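Capsular polysaccharide export system protein KpsC (Thermosulfurimonas dismutans, PDB 6MGD) acts as a beta-Kdo transferase, probably adding Kdo sugars in (2,7) linkage while building the conserved glycolipid that holds Gram-negative capsules to the cell. Local coordinates at residues A[47-52]-A[69-74]; A[87-92]-A[297-302]; A[301-306]-A[316-321]. All blocks are in the same frame, centred on the assembly; numbering follows the deposited sequence.

Contact 1 of 3, residues A[47-52]-A[69-74]; sequences LVWGST and LEDGFI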
loop_
_atom_site.group_PDB
_atom_site.type_symbol
_atom_site.label_atom_id
_atom_site.label_comp_id
_atom_site.label_asym_id
_atom_site.label_seq_id
_atom_site.Cartn_x
_atom_site.Cartn_y
_atom_site.Cartn_z
ATOM N N LEU A 47 16.536 11.069 1.136
ATOM C CA LEU A 47 15.711 9.900 0.860
ATOM C C LEU A 47 15.612 9.067 2.132
ATOM O O LEU A 47 16.622 8.550 2.623
ATOM C CB LEU A 47 16.293 9.074 -0.287
ATOM C CG LEU A 47 16.301 9.755 -1.656
ATOM C CD1 LEU A 47 16.939 8.865 -2.715
ATOM C CD2 LEU A 47 14.887 10.142 -2.060
ATOM N N VAL A 48 14.403 8.952 2.669
ATOM C CA VAL A 48 14.154 8.168 3.870
ATOM C C VAL A 48 13.162 7.069 3.521
ATOM O O VAL A 48 12.368 7.194 2.581
ATOM C CB VAL A 48 13.637 9.044 5.037
ATOM C CG1 VAL A 48 12.150 9.322 4.896
ATOM C CG2 VAL A 48 13.942 8.395 6.377
ATOM N N TRP A 49 13.218 5.976 4.277
ATOM C CA TRP A 49 12.403 4.801 4.005
ATOM C C TRP A 49 11.240 4.736 4.985
ATOM O O TRP A 49 11.451 4.620 6.198
ATOM C CB TRP A 49 13.233 3.521 4.091
ATOM C CG TRP A 49 12.438 2.311 3.730
ATOM C CD1 TRP A 49 11.795 1.467 4.586
ATOM C CD2 TRP A 49 12.176 1.820 2.411
ATOM N NE1 TRP A 49 11.159 0.473 3.884
ATOM C CE2 TRP A 49 11.377 0.668 2.545
ATOM C CE3 TRP A 49 12.546 2.240 1.129
ATOM C CZ2 TRP A 49 10.942 -0.071 1.447
ATOM C CZ3 TRP A 49 12.111 1.505 0.041
ATOM C CH2 TRP A 49 11.317 0.364 0.207
ATOM N N GLY A 50 10.022 4.799 4.455
ATOM C CA GLY A 50 8.845 4.592 5.280
ATOM C C GLY A 50 8.743 5.621 6.387
ATOM O O GLY A 50 8.917 6.825 6.173
ATOM N N SER A 51 8.464 5.140 7.595
ATOM C CA SER A 51 8.289 5.990 8.770
ATOM C C SER A 51 9.535 6.010 9.645
ATOM O O SER A 51 9.440 6.017 10.876
ATOM C CB SER A 51 7.075 5.532 9.570
ATOM O OG SER A 51 5.908 5.546 8.767
ATOM N N THR A 52 10.718 6.024 9.030
ATOM C CA THR A 52 11.956 5.976 9.801
ATOM C C THR A 52 12.107 7.207 10.686
ATOM O O THR A 52 12.500 7.097 11.854
ATOM C CB THR A 52 13.154 5.834 8.860
ATOM O OG1 THR A 52 13.047 4.602 8.136
ATOM C CG2 THR A 52 14.456 5.839 9.641
ATOM N N LEU A 69 10.182 6.909 0.965
ATOM C CA LEU A 69 10.147 5.850 -0.031
ATOM C C LEU A 69 9.438 4.613 0.507
ATOM O O LEU A 69 9.348 4.389 1.716
ATOM C CB LEU A 69 11.564 5.483 -0.482
ATOM C CG LEU A 69 12.422 6.617 -1.047
ATOM C CD1 LEU A 69 13.771 6.095 -1.510
ATOM C CD2 LEU A 69 11.705 7.319 -2.185
ATOM N N GLU A 70 8.944 3.800 -0.423
ATOM C CA GLU A 70 8.267 2.549 -0.111
ATOM C C GLU A 70 8.111 1.770 -1.409
ATOM O O GLU A 70 8.155 2.343 -2.502
ATOM C CB GLU A 70 6.905 2.796 0.554
ATOM C CG GLU A 70 6.251 1.566 1.168
ATOM C CD GLU A 70 7.206 0.754 2.020
ATOM O OE1 GLU A 70 7.778 -0.231 1.502
ATOM O OE2 GLU A 70 7.391 1.101 3.205
ATOM N N ASP A 71 7.947 0.455 -1.276
ATOM C CA ASP A 71 7.746 -0.389 -2.445
ATOM C C ASP A 71 6.467 0.004 -3.175
ATOM O O ASP A 71 5.526 0.543 -2.585
ATOM C CB ASP A 71 7.689 -1.863 -2.038
ATOM C CG ASP A 71 9.020 -2.376 -1.524
ATOM O OD1 ASP A 71 10.069 -1.932 -2.038
ATOM O OD2 ASP A 71 9.019 -3.222 -0.605
ATOM N N GLY A 72 6.440 -0.270 -4.474
ATOM C CA GLY A 72 5.291 0.054 -5.289
ATOM C C GLY A 72 4.098 -0.826 -4.967
ATOM O O GLY A 72 4.128 -1.702 -4.103
ATOM N N PHE A 73 3.011 -0.575 -5.695
ATOM C CA PHE A 73 1.799 -1.367 -5.532
ATOM C C PHE A 73 1.719 -2.534 -6.508
ATOM O O PHE A 73 1.226 -3.604 -6.135
ATOM C CB PHE A 73 0.563 -0.479 -5.699
ATOM C CG PHE A 73 0.417 0.568 -4.636
ATOM C CD1 PHE A 73 0.767 0.297 -3.322
ATOM C CD2 PHE A 73 -0.072 1.826 -4.948
ATOM C CE1 PHE A 73 0.631 1.263 -2.338
ATOM C CE2 PHE A 73 -0.211 2.795 -3.970
ATOM C CZ PHE A 73 0.140 2.513 -2.664
ATOM N N ILE A 74 2.200 -2.360 -7.741
ATOM C CA ILE A 74 2.038 -3.395 -8.761
ATOM C C ILE A 74 2.975 -4.569 -8.506
ATOM O O ILE A 74 2.599 -5.733 -8.696
ATOM C CB ILE A 74 2.239 -2.795 -10.164
ATOM C CG1 ILE A 74 0.947 -2.126 -10.631
ATOM C CG2 ILE A 74 2.682 -3.858 -11.160
ATOM C CD1 ILE A 74 1.013 -1.588 -12.036
#

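Contact 2 of 3, residues A[87-92]-A[297-302]; sequences ISLVAD and YPMYVS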
loop_
_atom_site.group_PDB
_atom_site.type_symbol
_atom_site.label_atom_id
_atom_site.label_comp_id
_atom_site.label_asym_id
_atom_site.label_seq_id
_atom_site.Cartn_x
_atom_site.Cartn_y
_atom_site.Cartn_z
ATOM N N ILE A 87 10.159 -3.414 -9.565
ATOM C CA ILE A 87 9.863 -2.694 -10.796
ATOM C C ILE A 87 9.169 -1.368 -10.509
ATOM O O ILE A 87 9.198 -0.464 -11.357
ATOM C CB ILE A 87 9.012 -3.558 -11.746
ATOM C CG1 ILE A 87 9.095 -3.029 -13.178
ATOM C CG2 ILE A 87 7.563 -3.606 -11.279
ATOM C CD1 ILE A 87 8.463 -3.941 -14.206
ATOM N N SER A 88 8.567 -1.219 -9.332
ATOM C CA SER A 88 7.862 -0.005 -8.950
ATOM C C SER A 88 8.417 0.516 -7.633
ATOM O O SER A 88 8.750 -0.264 -6.736
ATOM C CB SER A 88 6.357 -0.256 -8.819
ATOM O OG SER A 88 5.653 0.958 -8.625
ATOM N N LEU A 89 8.512 1.838 -7.526
ATOM C CA LEU A 89 8.948 2.494 -6.303
ATOM C C LEU A 89 8.037 3.680 -6.030
ATOM O O LEU A 89 7.592 4.357 -6.961
ATOM C CB LEU A 89 10.407 2.963 -6.398
ATOM C CG LEU A 89 11.011 3.551 -5.122
ATOM C CD1 LEU A 89 11.122 2.484 -4.045
ATOM C CD2 LEU A 89 12.363 4.182 -5.404
ATOM N N VAL A 90 7.758 3.921 -4.752
ATOM C CA VAL A 90 6.934 5.039 -4.309
ATOM C C VAL A 90 7.843 6.091 -3.688
ATOM O O VAL A 90 8.622 5.786 -2.777
ATOM C CB VAL A 90 5.857 4.581 -3.310
ATOM C CG1 VAL A 90 5.380 5.750 -2.468
ATOM C CG2 VAL A 90 4.689 3.930 -4.047
ATOM N N ALA A 91 7.749 7.324 -4.182
ATOM C CA ALA A 91 8.540 8.445 -3.676
ATOM C C ALA A 91 7.575 9.571 -3.328
ATOM O O ALA A 91 7.093 10.282 -4.214
ATOM C CB ALA A 91 9.579 8.901 -4.695
ATOM N N ASP A 92 7.299 9.732 -2.037
ATOM C CA ASP A 92 6.317 10.698 -1.561
ATOM C C ASP A 92 7.035 11.874 -0.911
ATOM O O ASP A 92 7.711 11.689 0.113
ATOM C CB ASP A 92 5.363 10.025 -0.570
ATOM C CG ASP A 92 4.134 10.867 -0.257
ATOM O OD1 ASP A 92 4.272 12.091 -0.044
ATOM O OD2 ASP A 92 3.024 10.294 -0.214
ATOM N N TYR A 297 1.055 7.975 -8.930
ATOM C CA TYR A 297 1.787 8.032 -7.664
ATOM C C TYR A 297 3.125 7.303 -7.717
ATOM O O TYR A 297 4.147 7.911 -7.355
ATOM C CB TYR A 297 0.893 7.509 -6.535
ATOM C CG TYR A 297 1.479 7.600 -5.147
ATOM C CD1 TYR A 297 1.900 8.819 -4.624
ATOM C CD2 TYR A 297 1.576 6.471 -4.342
ATOM C CE1 TYR A 297 2.422 8.906 -3.344
ATOM C CE2 TYR A 297 2.092 6.549 -3.061
ATOM C CZ TYR A 297 2.515 7.768 -2.567
ATOM O OH TYR A 297 3.032 7.846 -1.295
ATOM N N PRO A 298 3.212 6.038 -8.133
ATOM C CA PRO A 298 4.493 5.336 -8.071
ATOM C C PRO A 298 5.299 5.474 -9.356
ATOM O O PRO A 298 4.767 5.711 -10.442
ATOM C CB PRO A 298 4.078 3.871 -7.848
ATOM C CG PRO A 298 2.576 3.815 -8.125
ATOM C CD PRO A 298 2.168 5.149 -8.667
ATOM N N MET A 299 6.610 5.328 -9.203
ATOM C CA MET A 299 7.514 5.258 -10.339
ATOM C C MET A 299 7.599 3.823 -10.852
ATOM O O MET A 299 7.297 2.864 -10.138
ATOM C CB MET A 299 8.908 5.764 -9.958
ATOM C CG MET A 299 8.955 7.232 -9.577
ATOM S SD MET A 299 10.584 7.770 -9.009
ATOM C CE MET A 299 10.775 6.771 -7.536
ATOM N N TYR A 300 8.006 3.687 -12.111
ATOM C CA TYR A 300 8.198 2.378 -12.726
ATOM C C TYR A 300 9.457 2.415 -13.577
ATOM O O TYR A 300 9.595 3.281 -14.446
ATOM C CB TYR A 300 6.993 1.973 -13.585
ATOM C CG TYR A 300 5.687 1.846 -12.829
ATOM C CD1 TYR A 300 4.790 2.906 -12.769
ATOM C CD2 TYR A 300 5.345 0.662 -12.184
ATOM C CE1 TYR A 300 3.592 2.794 -12.083
ATOM C CE2 TYR A 300 4.149 0.540 -11.496
ATOM C CZ TYR A 300 3.277 1.610 -11.449
ATOM O OH TYR A 300 2.085 1.495 -10.763
ATOM N N VAL A 301 10.370 1.479 -13.326
ATOM C CA VAL A 301 11.608 1.351 -14.087
ATOM C C VAL A 301 11.690 -0.066 -14.634
ATOM O O VAL A 301 11.489 -1.034 -13.893
ATOM C CB VAL A 301 12.848 1.678 -13.231
ATOM C CG1 VAL A 301 14.120 1.221 -13.935
ATOM C CG2 VAL A 301 12.908 3.169 -12.940
ATOM N N SER A 302 11.985 -0.183 -15.927
ATOM C CA SER A 302 12.051 -1.485 -16.576
ATOM C C SER A 302 13.143 -2.353 -15.963
ATOM O O SER A 302 14.248 -1.885 -15.679
ATOM C CB SER A 302 12.308 -1.311 -18.073
ATOM O OG SER A 302 12.596 -2.556 -18.685
HETATM O O HOH W 1 3.246 0.182 -8.301
#

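Contact 3 of 3, residues A[301-306]-A[316-321]; sequences VSLIDG and FELVNL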
loop_
_atom_site.group_PDB
_atom_site.type_symbol
_atom_site.label_atom_id
_atom_site.label_comp_id
_atom_site.label_asym_id
_atom_site.label_seq_id
_atom_site.Cartn_x
_atom_site.Cartn_y
_atom_site.Cartn_z
ATOM N N VAL A 301 10.370 1.479 -13.326
ATOM C CA VAL A 301 11.608 1.351 -14.087
ATOM C C VAL A 301 11.690 -0.066 -14.634
ATOM O O VAL A 301 11.489 -1.034 -13.893
ATOM C CB VAL A 301 12.848 1.678 -13.231
ATOM C CG1 VAL A 301 14.120 1.221 -13.935
ATOM C CG2 VAL A 301 12.908 3.169 -12.940
ATOM N N SER A 302 11.985 -0.183 -15.927
ATOM C CA SER A 302 12.051 -1.485 -16.576
ATOM C C SER A 302 13.143 -2.353 -15.963
ATOM O O SER A 302 14.248 -1.885 -15.679
ATOM C CB SER A 302 12.308 -1.311 -18.073
ATOM O OG SER A 302 12.596 -2.556 -18.685
ATOM N N LEU A 303 12.827 -3.636 -15.766
ATOM C CA LEU A 303 13.819 -4.575 -15.257
ATOM C C LEU A 303 14.852 -4.953 -16.309
ATOM O O LEU A 303 15.939 -5.417 -15.949
ATOM C CB LEU A 303 13.135 -5.842 -14.742
ATOM C CG LEU A 303 12.085 -5.704 -13.640
ATOM C CD1 LEU A 303 11.431 -7.050 -13.370
ATOM C CD2 LEU A 303 12.702 -5.144 -12.367
ATOM N N ILE A 304 14.546 -4.761 -17.591
ATOM C CA ILE A 304 15.405 -5.245 -18.666
ATOM C C ILE A 304 16.453 -4.200 -19.029
ATOM O O ILE A 304 17.656 -4.484 -19.012
ATOM C CB ILE A 304 14.574 -5.641 -19.900
ATOM C CG1 ILE A 304 13.668 -6.831 -19.574
ATOM C CG2 ILE A 304 15.487 -5.967 -21.078
ATOM C CD1 ILE A 304 12.963 -7.408 -20.784
ATOM N N ASP A 305 16.009 -2.987 -19.372
ATOM C CA ASP A 305 16.924 -1.940 -19.805
ATOM C C ASP A 305 17.136 -0.834 -18.782
ATOM O O ASP A 305 18.099 -0.074 -18.918
ATOM C CB ASP A 305 16.440 -1.311 -21.122
ATOM C CG ASP A 305 14.965 -0.955 -21.097
ATOM O OD1 ASP A 305 14.559 -0.119 -20.261
ATOM O OD2 ASP A 305 14.211 -1.509 -21.925
ATOM N N GLY A 306 16.277 -0.724 -17.774
ATOM C CA GLY A 306 16.452 0.278 -16.742
ATOM C C GLY A 306 15.858 1.635 -17.037
ATOM O O GLY A 306 16.201 2.605 -16.350
ATOM N N PHE A 316 3.206 -5.698 -18.294
ATOM C CA PHE A 316 3.630 -6.530 -19.416
ATOM C C PHE A 316 4.965 -7.208 -19.129
ATOM O O PHE A 316 5.175 -8.366 -19.511
ATOM C CB PHE A 316 3.726 -5.692 -20.691
ATOM C CG PHE A 316 2.406 -5.163 -21.174
ATOM C CD1 PHE A 316 1.235 -5.867 -20.946
ATOM C CD2 PHE A 316 2.337 -3.960 -21.859
ATOM C CE1 PHE A 316 0.020 -5.381 -21.392
ATOM C CE2 PHE A 316 1.125 -3.469 -22.308
ATOM C CZ PHE A 316 -0.035 -4.180 -22.074
ATOM N N GLU A 317 5.879 -6.502 -18.458
ATOM C CA GLU A 317 7.174 -7.095 -18.141
ATOM C C GLU A 317 7.036 -8.206 -17.108
ATOM O O GLU A 317 7.660 -9.264 -17.242
ATOM C CB GLU A 317 8.141 -6.018 -17.651
ATOM C CG GLU A 317 9.237 -5.694 -18.647
ATOM C CD GLU A 317 10.158 -4.589 -18.174
ATOM O OE1 GLU A 317 10.719 -4.704 -17.062
ATOM O OE2 GLU A 317 10.316 -3.600 -18.918
ATOM N N LEU A 318 6.225 -7.983 -16.072
ATOM C CA LEU A 318 5.998 -9.021 -15.070
ATOM C C LEU A 318 5.213 -10.182 -15.658
ATOM O O LEU A 318 5.442 -11.344 -15.302
ATOM C CB LEU A 318 5.262 -8.432 -13.866
ATOM C CG LEU A 318 6.086 -8.015 -12.649
ATOM C CD1 LEU A 318 7.480 -7.576 -13.049
ATOM C CD2 LEU A 318 5.375 -6.901 -11.904
ATOM N N VAL A 319 4.283 -9.882 -16.563
ATOM C CA VAL A 319 3.502 -10.926 -17.211
ATOM C C VAL A 319 4.387 -11.771 -18.125
ATOM O O VAL A 319 4.293 -13.004 -18.134
ATOM C CB VAL A 319 2.321 -10.289 -17.965
ATOM C CG1 VAL A 319 1.835 -11.202 -19.004
ATOM C CG2 VAL A 319 1.181 -9.992 -17.014
ATOM N N ASN A 320 5.269 -11.132 -18.893
ATOM C CA ASN A 320 6.213 -11.867 -19.727
ATOM C C ASN A 320 7.365 -12.472 -18.932
ATOM O O ASN A 320 8.181 -13.199 -19.512
ATOM C CB ASN A 320 6.766 -10.960 -20.831
ATOM C CG ASN A 320 5.793 -10.787 -21.981
ATOM O OD1 ASN A 320 5.640 -11.677 -22.818
ATOM N ND2 ASN A 320 5.129 -9.638 -22.028
ATOM N N LEU A 321 7.453 -12.197 -17.630
ATOM C CA LEU A 321 8.492 -12.808 -16.810
ATOM C C LEU A 321 8.104 -14.200 -16.332
ATOM O O LEU A 321 8.973 -15.071 -16.214
ATOM C CB LEU A 321 8.809 -11.922 -15.604
ATOM C CG LEU A 321 10.181 -11.245 -15.590
ATOM C CD1 LEU A 321 10.440 -10.605 -14.238
ATOM C CD2 LEU A 321 11.280 -12.237 -15.935
#

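Contact 1 of 3, residues A[47-52]-A[69-74]
The indole of W49 lies over the backbone of L69 and E70, with L69 O and E70 CA on one face, both displaced toward the rim. E70 CA makes a CH-pi contact, 4.0 Å from the centroid of the W49 six-membered ring. D71 comes to the edge: its CG lies in the indole plane and OD1 is 3.4 Å from W49 CH2, with the carboxylate turned 69° against the ring. The E70 carboxylate is also steeply inclined to the indole, its OE1 3.2 Å from W49 CZ2. The E70 chain bends at chi2 (47°), and OE1 accepts from D71 N at 2.9 Å, which steadies the carboxylate obliquely, on the E70 CA side of the indole.

Underneath, W49 and L69 form a parallel bridge. L69 N gives its hydrogen to V48 O at 2.7 Å, and G50 N bonds to L69 O at 2.9 Å. L69 CB sits 3.8 Å from W49 CE3. Beyond the bridge the chain leaves the sheet in a type II' turn, and T52 OG1 bonds back to W49 O.

K13 adds a cation-pi contact to W49. Strand 44-49 runs between strands 4-7 and 64-71, and helix 52-56 makes the beta-alpha-beta crossover between the two strands joined here; strand 88-92 flanks 64-71 on its other side.

Contact 2 of 3, residues A[87-92]-A[297-302]
M299 packs against L89 and A91, and its side chain can be followed outward atom by atom. M299 CB is 3.6 Å from L89 O, CG passes the same oxygen at a longer distance, and beyond SD the chain bends (chi3 -63°), putting CE within 3.7 Å of both L89 CD2 and A91 CB. The L89 and M299 side chains lie side by side and point the same way. Their backbones form the hydrogen-bonded pair of an antiparallel bridge: M299 N to L89 O, and L89 N to M299 O at 3.1 Å, the latter donor standing well above the carbonyl plane. V301 N closes onto I87 O at 3.0 Å.

S88 and Y300 form the next pair, non-hydrogen-bonded, with side chains on the sheet face away from M299. S88 OG sits 3.3 Å from Y300 CE2. One water joins S88 OG to Y300 OH, and that hydroxyl is also bonded to L294 O, so the tyrosine tip is tied to the end of helix 286-296.

At the far end Y297 reaches over to D92. Y297 OH donates to D92 OD2 at 2.7 Å, meeting the anti lone pair of that oxygen, with carboxylate and ring planes 78° apart. V90 CG1 touches the same ring, 3.4 Å from Y297 CE2. D92 has further partners: OD2 takes Y105 N, while OD1 takes the backbone N of I94 and G95, so this buried carboxylate is well satisfied.

Strand 298-300 is the outermost strand of the mixed sheet, and 88-92 separates it from 64-71. Helix 11-20 packs on L89 and V301, helix 311-322 lies against I87 and Y300, and helix 105-112 meets Y297.

Contact 3 of 3, residues A[301-306]-A[316-321]
E317 holds the loop at S302 and L303 with both oxygens of its carboxylate. OE2 accepts from S302 OG at 2.5 Å, a short bond that meets the oxygen on its syn side but 28° out of the carboxylate plane. OE1 accepts from L303 N at 2.7 Å through its syn lone pair, with an N-H...O angle of 151°. Two donors on neighbouring residues thus share one carboxylate, which limits its rotation. The glutamate side chain is extended beyond CG, carrying the charge away from the helix to the loop.

Next to this polar grip is a small apolar patch. L303 CD1 meets L321 CD1 at 3.8 Å and L318 CD1 at 4.0 Å, crossing both leucine side chains at about a right angle. L303 CB also lies 3.5 Å from E317 OE1, so the leucine packs against the carboxylate as well as the helix.

What sets these groups in place lies one step further out. S302 OG stands anti to its backbone N (chi1 170°), where it also accepts from I304 N at 3.1 Å. The hydroxyl therefore works in both directions, donating to E317 and receiving from the loop. I87 touches E317, and S302 O has a weak hydrogen bond from R19. D305 OD2 lies 5.3 Å from E317 OE2, a like-charged pair not in contact; D305 OD1 accepts from N307 N.

Several residues on both sides touch crystal neighbours, so details at the surface may be influenced by packing. The loop bond from I304 N to S302 OG is an ST turn, here placed in the connection from strand 298-300 to the C-terminal helix 311-322, whose E317 reaches back to secure it.

Overall arrangement
From the N terminus, contact 1 closes first, joining strands 44-49 and 64-71 across the short helix 52-56. The chain then runs into strand 88-92, which pairs antiparallel with 64-71, so E70 O meets V90 N and contacts 1 and 2 share one sheet. Contact 2 closes the longest loop: over two hundred residues, including the whole parallel six-stranded sheet, pass before strand 298-300 returns to the mixed sheet, consistent with the two-domain GT-B fold. Contact 3 starts where contact 2 ends, sharing V301 and S302, and closes a nine-residue connection, partly helix 311-322 itself. Contact 1 is in series with both, none nests or crosses, and I74 and I87 pack against that final helix.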